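Local coordinates for putative deoxyribonuclease yjjV (Escherichia coli, PDB 1ZZM), which probably hydrolyses ester bonds as a TatD-type metallo-dependent hydrolase that binds two divalent metal cations per subunit, at residues 34-39 / 57-62; 98-103 / 135-140; 122-127 / 148-153. All blocks are in the same frame, centred on the assembly; numbering follows the deposited sequence.

Contact 1 (34-39 / 57-62); sequences GKIIVP and QPLYAA
Ile-36 and Val-38 turn both backbone N and O toward 58-62, the alternating pattern of parallel pairing. Ile-36 N donates to Pro-58 O at 2.9 Å, Tyr-60 N to Ile-36 O at 2.9 Å, and Val-38 N to Tyr-60 O at 2.7 Å. The fourth bond, Ala-62 N to Val-38 O at 3.0 Å, differs in geometry: its donor stands 40° above the carbonyl plane. CA-H...O contacts supplement these bonds; Ile-36 O, for instance, receives Leu-59 CA as well as Tyr-60 N.

Ile-37 directs its backbone bonds instead to Asp-7 and Cys-10, which places strand 33-39 between 5-7 and 59-63. The paired strands belong to a beta-alpha-beta unit of the TIM barrel, connected through helix 46-55.

Apolar packing divides between the two faces. Val-38, Leu-59 and Ala-61 meet helix 46-55. Leu-59 CG lies anti to its carbonyl carbon (chi1 -54°), and the CD2 it carries packs 3.6 Å from Ile-36 CB and 4.2 Å from Val-38 CG2. On the other face Ile-37 and Ala-62 touch Ile-131, while Pro-39 CB meets Ala-62 CB at 4.1 Å, close to the metal ligands His-9 and Glu-97.

At the N-terminal end of the pair Lys-35 CD approaches Tyr-60 CE2 obliquely at 3.9 Å; Lys-35 NZ forms a salt bridge with the carboxylate of Pro-259, and Lys-91 makes a cation-pi contact with the tyrosine.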
ATOM      1  N   GLY A  34      13.927  -6.761   0.616  1.00 14.44           N
ATOM      2  CA  GLY A  34      14.096  -7.702  -0.483  1.00 13.95           C
ATOM      3  C   GLY A  34      13.074  -7.747  -1.591  1.00 14.46           C
ATOM      4  O   GLY A  34      13.389  -8.215  -2.697  1.00 13.35           O
ATOM      5  N   LYS A  35      11.847  -7.309  -1.295  1.00 13.80           N
ATOM      6  CA  LYS A  35      10.783  -7.258  -2.301  1.00 13.04           C
ATOM      7  C   LYS A  35      10.033  -5.951  -2.098  1.00 12.21           C
ATOM      8  O   LYS A  35       9.960  -5.414  -0.981  1.00 11.18           O
ATOM      9  CB  LYS A  35       9.809  -8.437  -2.156  1.00 15.98           C
ATOM     10  CG  LYS A  35      10.464  -9.782  -2.517  1.00 20.61           C
ATOM     11  CD  LYS A  35       9.536 -10.940  -2.385  1.00 27.77           C
ATOM     12  CE  LYS A  35      10.144 -12.151  -3.078  1.00 28.74           C
ATOM     13  NZ  LYS A  35      11.520 -12.426  -2.593  1.00 34.88           N
ATOM     14  N   ILE A  36       9.465  -5.444  -3.180  1.00 12.84           N
ATOM     15  CA  ILE A  36       8.723  -4.195  -3.126  1.00 11.62           C
ATOM     16  C   ILE A  36       7.465  -4.345  -3.985  1.00 11.21           C
ATOM     17  O   ILE A  36       7.552  -4.837  -5.109  1.00 13.79           O
ATOM     18  CB  ILE A  36       9.597  -3.058  -3.710  1.00 11.52           C
ATOM     19  CG1 ILE A  36      10.872  -2.929  -2.868  1.00 14.23           C
ATOM     20  CG2 ILE A  36       8.797  -1.734  -3.751  1.00 12.71           C
ATOM     21  CD1 ILE A  36      11.869  -1.896  -3.386  1.00 19.49           C
ATOM     22  N   ILE A  37       6.313  -3.950  -3.454  1.00 11.09           N
ATOM     23  CA  ILE A  37       5.065  -4.008  -4.220  1.00 10.07           C
ATOM     24  C   ILE A  37       4.811  -2.592  -4.751  1.00  9.22           C
ATOM     25  O   ILE A  37       4.815  -1.617  -3.956  1.00 10.17           O
ATOM     26  CB  ILE A  37       3.880  -4.427  -3.329  1.00 13.95           C
ATOM     27  CG1 ILE A  37       4.085  -5.863  -2.820  1.00 15.43           C
ATOM     28  CG2 ILE A  37       2.584  -4.369  -4.110  1.00 13.54           C
ATOM     29  CD1 ILE A  37       5.267  -6.029  -1.920  1.00 26.78           C
ATOM     30  N   VAL A  38       4.610  -2.502  -6.066  1.00  9.55           N
ATOM     31  CA  VAL A  38       4.419  -1.237  -6.793  1.00  9.94           C
ATOM     32  C   VAL A  38       2.976  -1.077  -7.257  1.00  9.84           C
ATOM     33  O   VAL A  38       2.542  -1.731  -8.200  1.00 10.47           O
ATOM     34  CB  VAL A  38       5.328  -1.197  -8.068  1.00  9.56           C
ATOM     35  CG1 VAL A  38       5.235   0.163  -8.749  1.00 10.03           C
ATOM     36  CG2 VAL A  38       6.776  -1.534  -7.692  1.00  8.61           C
ATOM     37  N   PRO A  39       2.201  -0.223  -6.578  1.00 12.58           N
ATOM     38  CA  PRO A  39       0.808  -0.040  -6.993  1.00 10.85           C
ATOM     39  C   PRO A  39       0.694   1.055  -8.044  1.00 11.69           C
ATOM     40  O   PRO A  39       1.322   2.121  -7.910  1.00 12.06           O
ATOM     41  CB  PRO A  39       0.105   0.308  -5.691  1.00 12.25           C
ATOM     42  CG  PRO A  39       1.146   1.009  -4.886  1.00 12.31           C
ATOM     43  CD  PRO A  39       2.490   0.469  -5.310  1.00 10.07           C
ATOM     44  N   GLN A  57      13.155  -9.243 -10.503  1.00 16.27           N
ATOM     45  CA  GLN A  57      12.676 -10.249  -9.560  1.00 19.41           C
ATOM     46  C   GLN A  57      12.058  -9.689  -8.276  1.00 16.93           C
ATOM     47  O   GLN A  57      11.007 -10.162  -7.842  1.00 17.96           O
ATOM     48  CB  GLN A  57      13.803 -11.231  -9.181  1.00 24.56           C
ATOM     49  CG  GLN A  57      14.148 -12.262 -10.252  1.00 33.35           C
ATOM     50  CD  GLN A  57      13.175 -13.451 -10.307  1.00 39.84           C
ATOM     51  OE1 GLN A  57      13.464 -14.462 -10.955  1.00 44.74           O
ATOM     52  NE2 GLN A  57      12.023 -13.334  -9.634  1.00 43.08           N
ATOM     53  N   PRO A  58      12.674  -8.665  -7.664  1.00 15.35           N
ATOM     54  CA  PRO A  58      12.105  -8.128  -6.425  1.00 16.99           C
ATOM     55  C   PRO A  58      10.800  -7.349  -6.512  1.00 15.16           C
ATOM     56  O   PRO A  58      10.182  -7.112  -5.497  1.00 15.86           O
ATOM     57  CB  PRO A  58      13.216  -7.203  -5.902  1.00 16.07           C
ATOM     58  CG  PRO A  58      14.443  -7.735  -6.531  1.00 18.11           C
ATOM     59  CD  PRO A  58      13.956  -7.995  -7.942  1.00 16.64           C
ATOM     60  N   LEU A  59      10.383  -6.954  -7.709  1.00 13.35           N
ATOM     61  CA  LEU A  59       9.210  -6.115  -7.799  1.00 13.01           C
ATOM     62  C   LEU A  59       7.911  -6.814  -8.176  1.00 12.17           C
ATOM     63  O   LEU A  59       7.846  -7.616  -9.088  1.00 10.49           O
ATOM     64  CB  LEU A  59       9.480  -4.972  -8.796  1.00 12.57           C
ATOM     65  CG  LEU A  59      10.723  -4.128  -8.546  1.00 14.81           C
ATOM     66  CD1 LEU A  59      10.915  -3.134  -9.733  1.00 14.50           C
ATOM     67  CD2 LEU A  59      10.527  -3.345  -7.221  1.00 13.33           C
ATOM     68  N   TYR A  60       6.866  -6.477  -7.449  1.00  8.84           N
ATOM     69  CA  TYR A  60       5.571  -7.065  -7.707  1.00 10.40           C
ATOM     70  C   TYR A  60       4.683  -5.884  -7.983  1.00 12.38           C
ATOM     71  O   TYR A  60       5.007  -4.736  -7.578  1.00 12.00           O
ATOM     72  CB  TYR A  60       5.109  -7.829  -6.478  1.00 13.79           C
ATOM     73  CG  TYR A  60       5.802  -9.168  -6.346  1.00 14.01           C
ATOM     74  CD1 TYR A  60       5.146 -10.344  -6.720  1.00 16.06           C
ATOM     75  CD2 TYR A  60       7.123  -9.261  -5.890  1.00 16.46           C
ATOM     76  CE1 TYR A  60       5.776 -11.585  -6.656  1.00 18.25           C
ATOM     77  CE2 TYR A  60       7.769 -10.507  -5.818  1.00 19.29           C
ATOM     78  CZ  TYR A  60       7.083 -11.664  -6.208  1.00 23.12           C
ATOM     79  OH  TYR A  60       7.689 -12.903  -6.172  1.00 21.37           O
ATOM     80  N   ALA A  61       3.551  -6.139  -8.613  1.00 14.00           N
ATOM     81  CA  ALA A  61       2.685  -5.020  -8.980  1.00 11.06           C
ATOM     82  C   ALA A  61       1.225  -5.128  -8.564  1.00 12.07           C
ATOM     83  O   ALA A  61       0.740  -6.217  -8.251  1.00 10.62           O
ATOM     84  CB  ALA A  61       2.748  -4.864 -10.502  1.00 11.77           C
ATOM     85  N   ALA A  62       0.550  -3.967  -8.568  1.00  7.91           N
ATOM     86  CA  ALA A  62      -0.881  -3.860  -8.354  1.00  9.67           C
ATOM     87  C   ALA A  62      -1.304  -2.849  -9.447  1.00  8.26           C
ATOM     88  O   ALA A  62      -0.535  -1.919  -9.777  1.00  9.43           O
ATOM     89  CB  ALA A  62      -1.202  -3.322  -6.964  1.00  8.05           C
TER

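Contact 2 (98-103 / 135-140); sequences IGLDLF and RRTHDK
Arg-135 pairs with Asp-101 where the parallel barrel strands 95-101 and 130-135 end, the rim at which a TIM barrel carries its active site. Its backbone spans the bridge: Arg-135 N donates to Leu-100 O over a long 3.3 Å, and Arg-135 O accepts from Leu-102 N at 3.0 Å, nearly along the C=O axis. Its side chain runs beside that of Asp-101 and bends at chi3, and NH1 reaches the syn lone pair of Asp-101 OD2 at 2.9 Å. This salt bridge is not flat, since the carboxylate and guanidinium planes are 62° apart. OD2 is also hydrogen-bonded to His-133 NE2, making Asp-101 a second-shell partner of a metal ligand, while OD1 accepts from Phe-103 N in an Asx turn. Phe-103 CG lies over one face of the Arg-135 guanidinium, 4.0 Å above its plane and offset toward the rim. Asp-101 and Phe-103 both line the pocket occupied by a polyethylene glycol molecule.

Arg-136 meets the same ring differently. Its NH1 comes to the edge at Phe-103 CD1, 3.3 Å away, with the two planes only 12° apart, so this is an in-plane approach and not a stack.

Thr-137 occupies the N-cap position of helix 138-148, although its side chain makes no capping bond; OG1 is hydrogen-bonded to Ser-134 OG. The first torsion (chi1 51°) puts CG2 anti to the carbonyl carbon, where it packs tightly on Leu-102 CG, 3.5 Å away. Phe-109 touches both Thr-137 and Leu-102. Further on, Lys-140 makes a looser contact, its CB 4.4 Å from Leu-100 CD1.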
ATOM      1  N   ILE A  98      -6.225   2.057  -5.095  1.00 10.15           N
ATOM      2  CA  ILE A  98      -7.584   2.561  -5.295  1.00  8.65           C
ATOM      3  C   ILE A  98      -7.967   3.080  -3.912  1.00 12.05           C
ATOM      4  O   ILE A  98      -7.258   2.810  -2.942  1.00  8.48           O
ATOM      5  CB  ILE A  98      -8.565   1.466  -5.706  1.00 11.12           C
ATOM      6  CG1 ILE A  98      -8.744   0.462  -4.560  1.00 10.97           C
ATOM      7  CG2 ILE A  98      -8.053   0.776  -6.955  1.00 10.25           C
ATOM      8  CD1 ILE A  98      -9.579  -0.747  -4.959  1.00 12.07           C
ATOM      9  N   GLY A  99      -9.042   3.865  -3.833  1.00 10.16           N
ATOM     10  CA  GLY A  99      -9.444   4.364  -2.542  1.00 10.28           C
ATOM     11  C   GLY A  99     -10.147   5.710  -2.648  1.00  8.90           C
ATOM     12  O   GLY A  99     -10.747   6.032  -3.672  1.00 10.35           O
ATOM     13  N   LEU A 100     -10.103   6.448  -1.541  1.00  9.15           N
ATOM     14  CA  LEU A 100     -10.760   7.732  -1.422  1.00  8.85           C
ATOM     15  C   LEU A 100      -9.832   8.746  -0.784  1.00 12.09           C
ATOM     16  O   LEU A 100      -8.935   8.394  -0.018  1.00 13.24           O
ATOM     17  CB  LEU A 100     -11.990   7.601  -0.535  1.00  9.96           C
ATOM     18  CG  LEU A 100     -12.944   6.461  -0.922  1.00 10.07           C
ATOM     19  CD1 LEU A 100     -13.835   6.237   0.252  1.00 10.79           C
ATOM     20  CD2 LEU A 100     -13.733   6.779  -2.209  1.00 10.95           C
ATOM     21  N   ASP A 101     -10.074  10.020  -1.057  1.00 11.26           N
ATOM     22  CA  ASP A 101      -9.191  11.043  -0.489  1.00 11.66           C
ATOM     23  C   ASP A 101     -10.003  12.343  -0.475  1.00 13.21           C
ATOM     24  O   ASP A 101     -10.349  12.859  -1.542  1.00 14.18           O
ATOM     25  CB  ASP A 101      -7.984  11.169  -1.415  1.00 11.42           C
ATOM     26  CG  ASP A 101      -6.923  12.115  -0.890  1.00 17.82           C
ATOM     27  OD1 ASP A 101      -7.302  13.138  -0.308  1.00 15.18           O
ATOM     28  OD2 ASP A 101      -5.708  11.835  -1.065  1.00 19.93           O
ATOM     29  N   LEU A 102     -10.276  12.891   0.706  1.00 14.86           N
ATOM     30  CA  LEU A 102     -11.078  14.104   0.770  1.00 18.26           C
ATOM     31  C   LEU A 102     -10.290  15.396   0.764  1.00 21.76           C
ATOM     32  O   LEU A 102     -10.802  16.442   1.157  1.00 24.37           O
ATOM     33  CB  LEU A 102     -12.016  14.075   1.988  1.00 20.09           C
ATOM     34  CG  LEU A 102     -13.339  13.316   1.768  1.00 22.32           C
ATOM     35  CD1 LEU A 102     -14.099  13.247   3.090  1.00 23.14           C
ATOM     36  CD2 LEU A 102     -14.186  13.984   0.687  1.00 19.52           C
ATOM     37  N   PHE A 103      -9.049  15.333   0.314  1.00 22.15           N
ATOM     38  CA  PHE A 103      -8.228  16.525   0.262  1.00 23.11           C
ATOM     39  C   PHE A 103      -8.617  17.348  -0.967  1.00 23.12           C
ATOM     40  O   PHE A 103      -8.898  16.790  -2.035  1.00 20.09           O
ATOM     41  CB  PHE A 103      -6.752  16.159   0.144  1.00 28.07           C
ATOM     42  CG  PHE A 103      -5.847  17.324   0.361  1.00 34.79           C
ATOM     43  CD1 PHE A 103      -5.622  17.805   1.649  1.00 37.32           C
ATOM     44  CD2 PHE A 103      -5.282  17.998  -0.719  1.00 37.02           C
ATOM     45  CE1 PHE A 103      -4.849  18.948   1.858  1.00 39.45           C
ATOM     46  CE2 PHE A 103      -4.509  19.138  -0.526  1.00 39.31           C
ATOM     47  CZ  PHE A 103      -4.292  19.616   0.767  1.00 38.87           C
ATOM     48  N   ARG A 135      -7.670   8.980   2.947  1.00 14.42           N
ATOM     49  CA  ARG A 135      -7.182  10.170   3.610  1.00 17.06           C
ATOM     50  C   ARG A 135      -8.428  10.959   4.010  1.00 15.97           C
ATOM     51  O   ARG A 135      -9.115  11.554   3.148  1.00 15.08           O
ATOM     52  CB  ARG A 135      -6.312  10.946   2.636  1.00 16.21           C
ATOM     53  CG  ARG A 135      -5.868  12.290   3.172  1.00 29.12           C
ATOM     54  CD  ARG A 135      -5.482  13.152   1.997  1.00 32.86           C
ATOM     55  NE  ARG A 135      -4.177  13.755   2.162  1.00 38.71           N
ATOM     56  CZ  ARG A 135      -3.407  14.094   1.142  1.00 38.32           C
ATOM     57  NH1 ARG A 135      -3.832  13.877  -0.104  1.00 36.10           N
ATOM     58  NH2 ARG A 135      -2.222  14.637   1.371  1.00 39.87           N
ATOM     59  N   ARG A 136      -8.708  10.950   5.314  1.00 16.79           N
ATOM     60  CA  ARG A 136      -9.868  11.633   5.877  1.00 16.56           C
ATOM     61  C   ARG A 136     -11.167  10.992   5.412  1.00 18.04           C
ATOM     62  O   ARG A 136     -12.222  11.624   5.445  1.00 20.23           O
ATOM     63  CB  ARG A 136      -9.860  13.110   5.466  1.00 18.85           C
ATOM     64  CG  ARG A 136      -8.776  13.933   6.153  1.00 26.43           C
ATOM     65  CD  ARG A 136      -8.770  15.384   5.648  1.00 33.38           C
ATOM     66  NE  ARG A 136      -7.905  16.235   6.466  1.00 39.36           N
ATOM     67  CZ  ARG A 136      -6.983  17.071   5.985  1.00 44.66           C
ATOM     68  NH1 ARG A 136      -6.786  17.183   4.671  1.00 45.45           N
ATOM     69  NH2 ARG A 136      -6.251  17.798   6.827  1.00 42.05           N
ATOM     70  N   THR A 137     -11.091   9.725   5.009  1.00 16.00           N
ATOM     71  CA  THR A 137     -12.235   8.980   4.470  1.00 13.94           C
ATOM     72  C   THR A 137     -12.350   7.592   5.109  1.00 13.47           C
ATOM     73  O   THR A 137     -12.996   6.698   4.547  1.00 12.65           O
ATOM     74  CB  THR A 137     -12.034   8.771   2.941  1.00 13.52           C
ATOM     75  OG1 THR A 137     -10.734   8.210   2.716  1.00 11.87           O
ATOM     76  CG2 THR A 137     -12.092  10.104   2.210  1.00 12.55           C
ATOM     77  N   HIS A 138     -11.759   7.398   6.286  1.00 13.16           N
ATOM     78  CA  HIS A 138     -11.805   6.036   6.871  1.00 11.29           C
ATOM     79  C   HIS A 138     -13.197   5.452   7.128  1.00 13.35           C
ATOM     80  O   HIS A 138     -13.438   4.271   6.847  1.00 11.90           O
ATOM     81  CB  HIS A 138     -10.993   5.988   8.165  1.00 12.19           C
ATOM     82  CG  HIS A 138      -9.524   6.179   7.944  1.00 13.90           C
ATOM     83  ND1 HIS A 138      -8.686   6.717   8.900  1.00 16.67           N
ATOM     84  CD2 HIS A 138      -8.760   5.972   6.844  1.00 12.04           C
ATOM     85  CE1 HIS A 138      -7.469   6.841   8.395  1.00 13.85           C
ATOM     86  NE2 HIS A 138      -7.488   6.398   7.149  1.00 19.23           N
ATOM     87  N   ASP A 139     -14.098   6.263   7.677  1.00 13.34           N
ATOM     88  CA  ASP A 139     -15.444   5.806   7.979  1.00 13.87           C
ATOM     89  C   ASP A 139     -16.191   5.407   6.700  1.00 14.34           C
ATOM     90  O   ASP A 139     -16.784   4.343   6.633  1.00 14.87           O
ATOM     91  CB  ASP A 139     -16.214   6.908   8.721  1.00 16.39           C
ATOM     92  CG  ASP A 139     -15.598   7.245  10.077  1.00 20.92           C
ATOM     93  OD1 ASP A 139     -14.737   6.491  10.596  1.00 20.05           O
ATOM     94  OD2 ASP A 139     -15.981   8.289  10.637  1.00 25.53           O
ATOM     95  N   LYS A 140     -16.141   6.260   5.688  1.00 14.27           N
ATOM     96  CA  LYS A 140     -16.810   5.982   4.422  1.00 17.15           C
ATOM     97  C   LYS A 140     -16.202   4.772   3.744  1.00 15.62           C
ATOM     98  O   LYS A 140     -16.925   3.914   3.246  1.00 12.99           O
ATOM     99  CB  LYS A 140     -16.720   7.198   3.496  1.00 17.76           C
ATOM    100  CG  LYS A 140     -17.773   8.263   3.793  1.00 24.95           C
ATOM    101  CD  LYS A 140     -19.174   7.711   3.484  1.00 27.12           C
ATOM    102  CE  LYS A 140     -20.243   8.785   3.540  1.00 31.95           C
ATOM    103  NZ  LYS A 140     -21.610   8.184   3.406  1.00 32.16           N
TER

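Contact 3 (122-127 / 148-153); sequences LAKRYD and HDLPRT. With ZN (zinc ion), chain D.
Lys-124 lies across Leu-150 at about a right angle, its CG 3.9 Å from Leu-150 CG. The lysine chain then bends at chi3 (75°), which turns CE out of the extended line, and NZ donates to His-148 O at 2.7 Å, in the carbonyl plane and on a lone pair. Ala-123 CB packs on Leu-150 CD2 at 3.9 Å, and both residues also touch Val-130 of the barrel strand.

The second polar link starts from Asp-127, the C-prime residue of the Schellman motif that ends helix 109-125. Arg-152 bends at chi2 (-71°), where CD leaves the extended course, and grips the carboxylate side-on: NE bonds to Asp-127 OD1 at 2.7 Å and NH2 to Asp-127 OD2 at 2.7 Å. The planes are 45° apart, and NE meets OD1 from above the carboxylate.

His-148 leads its ring away from 122-127, and its NE2 binds a zinc ion at 2.0 Å together with Asp-117 and His-144. The zinc ion and the Lys-124 bond thus join helices 109-125 and 138-148, while the Asp-127 to Arg-152 salt bridge ties the end of the first helix to the loop after the second; the lysine charge would probably polarise the His-148 carbonyl.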
ATOM      1  N   LEU A 122     -14.035  -5.498  -9.631  1.00  9.61           N
ATOM      2  CA  LEU A 122     -13.009  -6.196 -10.391  1.00 10.48           C
ATOM      3  C   LEU A 122     -12.138  -7.081  -9.502  1.00 12.35           C
ATOM      4  O   LEU A 122     -11.790  -8.203  -9.882  1.00 12.76           O
ATOM      5  CB  LEU A 122     -12.126  -5.222 -11.168  1.00 11.67           C
ATOM      6  CG  LEU A 122     -12.826  -4.634 -12.391  1.00 13.54           C
ATOM      7  CD1 LEU A 122     -12.029  -3.483 -13.016  1.00 14.33           C
ATOM      8  CD2 LEU A 122     -13.021  -5.768 -13.407  1.00 11.62           C
ATOM      9  N   ALA A 123     -11.814  -6.594  -8.310  1.00 14.66           N
ATOM     10  CA  ALA A 123     -11.007  -7.379  -7.387  1.00 14.78           C
ATOM     11  C   ALA A 123     -11.792  -8.639  -7.043  1.00 14.75           C
ATOM     12  O   ALA A 123     -11.203  -9.716  -6.943  1.00 15.89           O
ATOM     13  CB  ALA A 123     -10.675  -6.576  -6.130  1.00 11.65           C
ATOM     14  N   LYS A 124     -13.106  -8.515  -6.868  1.00 12.92           N
ATOM     15  CA  LYS A 124     -13.917  -9.695  -6.553  1.00 16.76           C
ATOM     16  C   LYS A 124     -13.951 -10.660  -7.711  1.00 14.71           C
ATOM     17  O   LYS A 124     -13.807 -11.866  -7.522  1.00 16.06           O
ATOM     18  CB  LYS A 124     -15.345  -9.296  -6.175  1.00 14.72           C
ATOM     19  CG  LYS A 124     -15.428  -8.834  -4.723  1.00 19.62           C
ATOM     20  CD  LYS A 124     -16.677  -8.003  -4.432  1.00 25.37           C
ATOM     21  CE  LYS A 124     -17.910  -8.835  -4.343  1.00 25.56           C
ATOM     22  NZ  LYS A 124     -19.034  -7.952  -3.884  1.00 24.99           N
ATOM     23  N   ARG A 125     -14.136 -10.122  -8.914  1.00 13.49           N
ATOM     24  CA  ARG A 125     -14.209 -10.954 -10.113  1.00 14.47           C
ATOM     25  C   ARG A 125     -12.920 -11.745 -10.344  1.00 15.88           C
ATOM     26  O   ARG A 125     -12.941 -12.931 -10.696  1.00 14.37           O
ATOM     27  CB  ARG A 125     -14.476 -10.081 -11.354  1.00 16.19           C
ATOM     28  CG  ARG A 125     -14.516 -10.896 -12.648  1.00 16.64           C
ATOM     29  CD  ARG A 125     -14.804 -10.038 -13.867  1.00 18.23           C
ATOM     30  NE  ARG A 125     -14.665 -10.802 -15.107  1.00 17.24           N
ATOM     31  CZ  ARG A 125     -14.799 -10.280 -16.321  1.00 20.55           C
ATOM     32  NH1 ARG A 125     -15.063  -8.986 -16.460  1.00 19.76           N
ATOM     33  NH2 ARG A 125     -14.696 -11.061 -17.392  1.00 23.86           N
ATOM     34  N   TYR A 126     -11.789 -11.089 -10.145  1.00 12.40           N
ATOM     35  CA  TYR A 126     -10.514 -11.738 -10.389  1.00 14.31           C
ATOM     36  C   TYR A 126      -9.859 -12.341  -9.152  1.00 13.44           C
ATOM     37  O   TYR A 126      -8.718 -12.794  -9.229  1.00 11.97           O
ATOM     38  CB  TYR A 126      -9.597 -10.746 -11.096  1.00 13.34           C
ATOM     39  CG  TYR A 126     -10.077 -10.492 -12.520  1.00 16.10           C
ATOM     40  CD1 TYR A 126      -9.937 -11.484 -13.490  1.00 15.16           C
ATOM     41  CD2 TYR A 126     -10.757  -9.313 -12.874  1.00 15.65           C
ATOM     42  CE1 TYR A 126     -10.453 -11.328 -14.777  1.00 18.60           C
ATOM     43  CE2 TYR A 126     -11.291  -9.147 -14.181  1.00 16.21           C
ATOM     44  CZ  TYR A 126     -11.125 -10.166 -15.118  1.00 18.85           C
ATOM     45  OH  TYR A 126     -11.591 -10.044 -16.410  1.00 15.67           O
ATOM     46  N   ASP A 127     -10.589 -12.315  -8.031  1.00 12.99           N
ATOM     47  CA  ASP A 127     -10.140 -12.903  -6.760  1.00 13.09           C
ATOM     48  C   ASP A 127      -8.806 -12.316  -6.308  1.00 14.05           C
ATOM     49  O   ASP A 127      -7.833 -13.039  -6.113  1.00 12.36           O
ATOM     50  CB  ASP A 127     -10.043 -14.435  -6.968  1.00 18.32           C
ATOM     51  CG  ASP A 127      -9.934 -15.235  -5.647  1.00 20.74           C
ATOM     52  OD1 ASP A 127     -10.418 -14.781  -4.592  1.00 20.32           O
ATOM     53  OD2 ASP A 127      -9.358 -16.344  -5.687  1.00 22.64           O
ATOM     54  N   HIS A 148     -19.387  -4.491   0.387  1.00 14.34           N
ATOM     55  CA  HIS A 148     -18.995  -5.294  -0.750  1.00 13.51           C
ATOM     56  C   HIS A 148     -18.317  -6.615  -0.457  1.00 15.36           C
ATOM     57  O   HIS A 148     -18.189  -7.438  -1.342  1.00 15.83           O
ATOM     58  CB  HIS A 148     -18.256  -4.388  -1.722  1.00 14.29           C
ATOM     59  CG  HIS A 148     -19.052  -3.161  -2.045  1.00 16.36           C
ATOM     60  ND1 HIS A 148     -20.349  -3.233  -2.521  1.00 18.25           N
ATOM     61  CD2 HIS A 148     -18.798  -1.846  -1.847  1.00 14.42           C
ATOM     62  CE1 HIS A 148     -20.855  -2.017  -2.599  1.00 19.19           C
ATOM     63  NE2 HIS A 148     -19.935  -1.157  -2.190  1.00 14.60           N
ATOM     64  N   ASP A 149     -17.902  -6.795   0.794  1.00 14.76           N
ATOM     65  CA  ASP A 149     -17.368  -8.066   1.275  1.00 16.78           C
ATOM     66  C   ASP A 149     -16.447  -8.798   0.302  1.00 16.96           C
ATOM     67  O   ASP A 149     -16.811  -9.816  -0.297  1.00 16.75           O
ATOM     68  CB  ASP A 149     -18.589  -8.923   1.646  1.00 18.94           C
ATOM     69  CG  ASP A 149     -18.221 -10.256   2.241  1.00 22.25           C
ATOM     70  OD1 ASP A 149     -17.180 -10.378   2.936  1.00 20.92           O
ATOM     71  OD2 ASP A 149     -19.008 -11.190   2.011  1.00 27.61           O
ATOM     72  N   LEU A 150     -15.246  -8.275   0.144  1.00 12.84           N
ATOM     73  CA  LEU A 150     -14.271  -8.887  -0.753  1.00 14.90           C
ATOM     74  C   LEU A 150     -13.636 -10.057  -0.019  1.00 12.94           C
ATOM     75  O   LEU A 150     -13.058  -9.876   1.048  1.00 12.56           O
ATOM     76  CB  LEU A 150     -13.167  -7.886  -1.124  1.00 12.83           C
ATOM     77  CG  LEU A 150     -13.546  -6.751  -2.071  1.00 19.76           C
ATOM     78  CD1 LEU A 150     -14.474  -5.794  -1.355  1.00 22.99           C
ATOM     79  CD2 LEU A 150     -12.273  -6.039  -2.560  1.00 21.29           C
ATOM     80  N   PRO A 151     -13.716 -11.275  -0.586  1.00 16.57           N
ATOM     81  CA  PRO A 151     -13.133 -12.463   0.045  1.00 15.20           C
ATOM     82  C   PRO A 151     -11.641 -12.310   0.382  1.00 15.22           C
ATOM     83  O   PRO A 151     -11.172 -12.804   1.410  1.00 14.06           O
ATOM     84  CB  PRO A 151     -13.338 -13.545  -1.011  1.00 15.43           C
ATOM     85  CG  PRO A 151     -14.574 -13.138  -1.668  1.00 19.37           C
ATOM     86  CD  PRO A 151     -14.412 -11.642  -1.833  1.00 13.98           C
ATOM     87  N   ARG A 152     -10.892 -11.624  -0.478  1.00  9.99           N
ATOM     88  CA  ARG A 152      -9.449 -11.482  -0.235  1.00 10.59           C
ATOM     89  C   ARG A 152      -9.033 -10.240   0.504  1.00  9.21           C
ATOM     90  O   ARG A 152      -7.836 -10.032   0.725  1.00  9.77           O
ATOM     91  CB  ARG A 152      -8.704 -11.507  -1.562  1.00 10.98           C
ATOM     92  CG  ARG A 152      -8.993 -12.734  -2.371  1.00 18.30           C
ATOM     93  CD  ARG A 152      -8.357 -13.958  -1.727  1.00 25.36           C
ATOM     94  NE  ARG A 152      -8.527 -15.090  -2.627  1.00 32.44           N
ATOM     95  CZ  ARG A 152      -7.944 -16.275  -2.480  1.00 36.75           C
ATOM     96  NH1 ARG A 152      -7.129 -16.510  -1.449  1.00 36.88           N
ATOM     97  NH2 ARG A 152      -8.186 -17.227  -3.374  1.00 37.49           N
ATOM     98  N   THR A 153     -10.023  -9.450   0.903  1.00  8.45           N
ATOM     99  CA  THR A 153      -9.831  -8.171   1.555  1.00  7.59           C
ATOM    100  C   THR A 153      -8.652  -7.369   0.997  1.00  8.71           C
ATOM    101  O   THR A 153      -8.621  -7.129  -0.206  1.00  9.16           O
ATOM    102  CB  THR A 153      -9.770  -8.289   3.124  1.00  6.68           C
ATOM    103  OG1 THR A 153      -8.621  -9.048   3.531  1.00 10.27           O
ATOM    104  CG2 THR A 153     -11.085  -8.967   3.620  1.00  9.43           C
TER
HETATM  105 ZN    ZN D 403     -19.901   0.852  -2.240  1.00 14.43          ZN

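In the fold
Contact 1 is the buried one, whereas contacts 2 and 3 are partly buried and contain several exposed residues. Contacts 1 and 2 both contain parallel barrel pairing, four bridges in the first and one at the strand ends in the second, on opposite sides of the chain's centre. Contact 1 relies on regular backbone bonds and apolar side chains; contact 2 adds arginine, carboxylate and aromatic groups at the pocket rim. Contact 3 joins the end of helix 109-125 to the end of helix 138-148 and the loop after it, through side-chain bonds and a small apolar patch. Contacts 2 and 3 alternate along the chain, and helix 138-148 runs from one to the other. The zinc ion at contact 3 is separate from the metal centre near contacts 1 and 2.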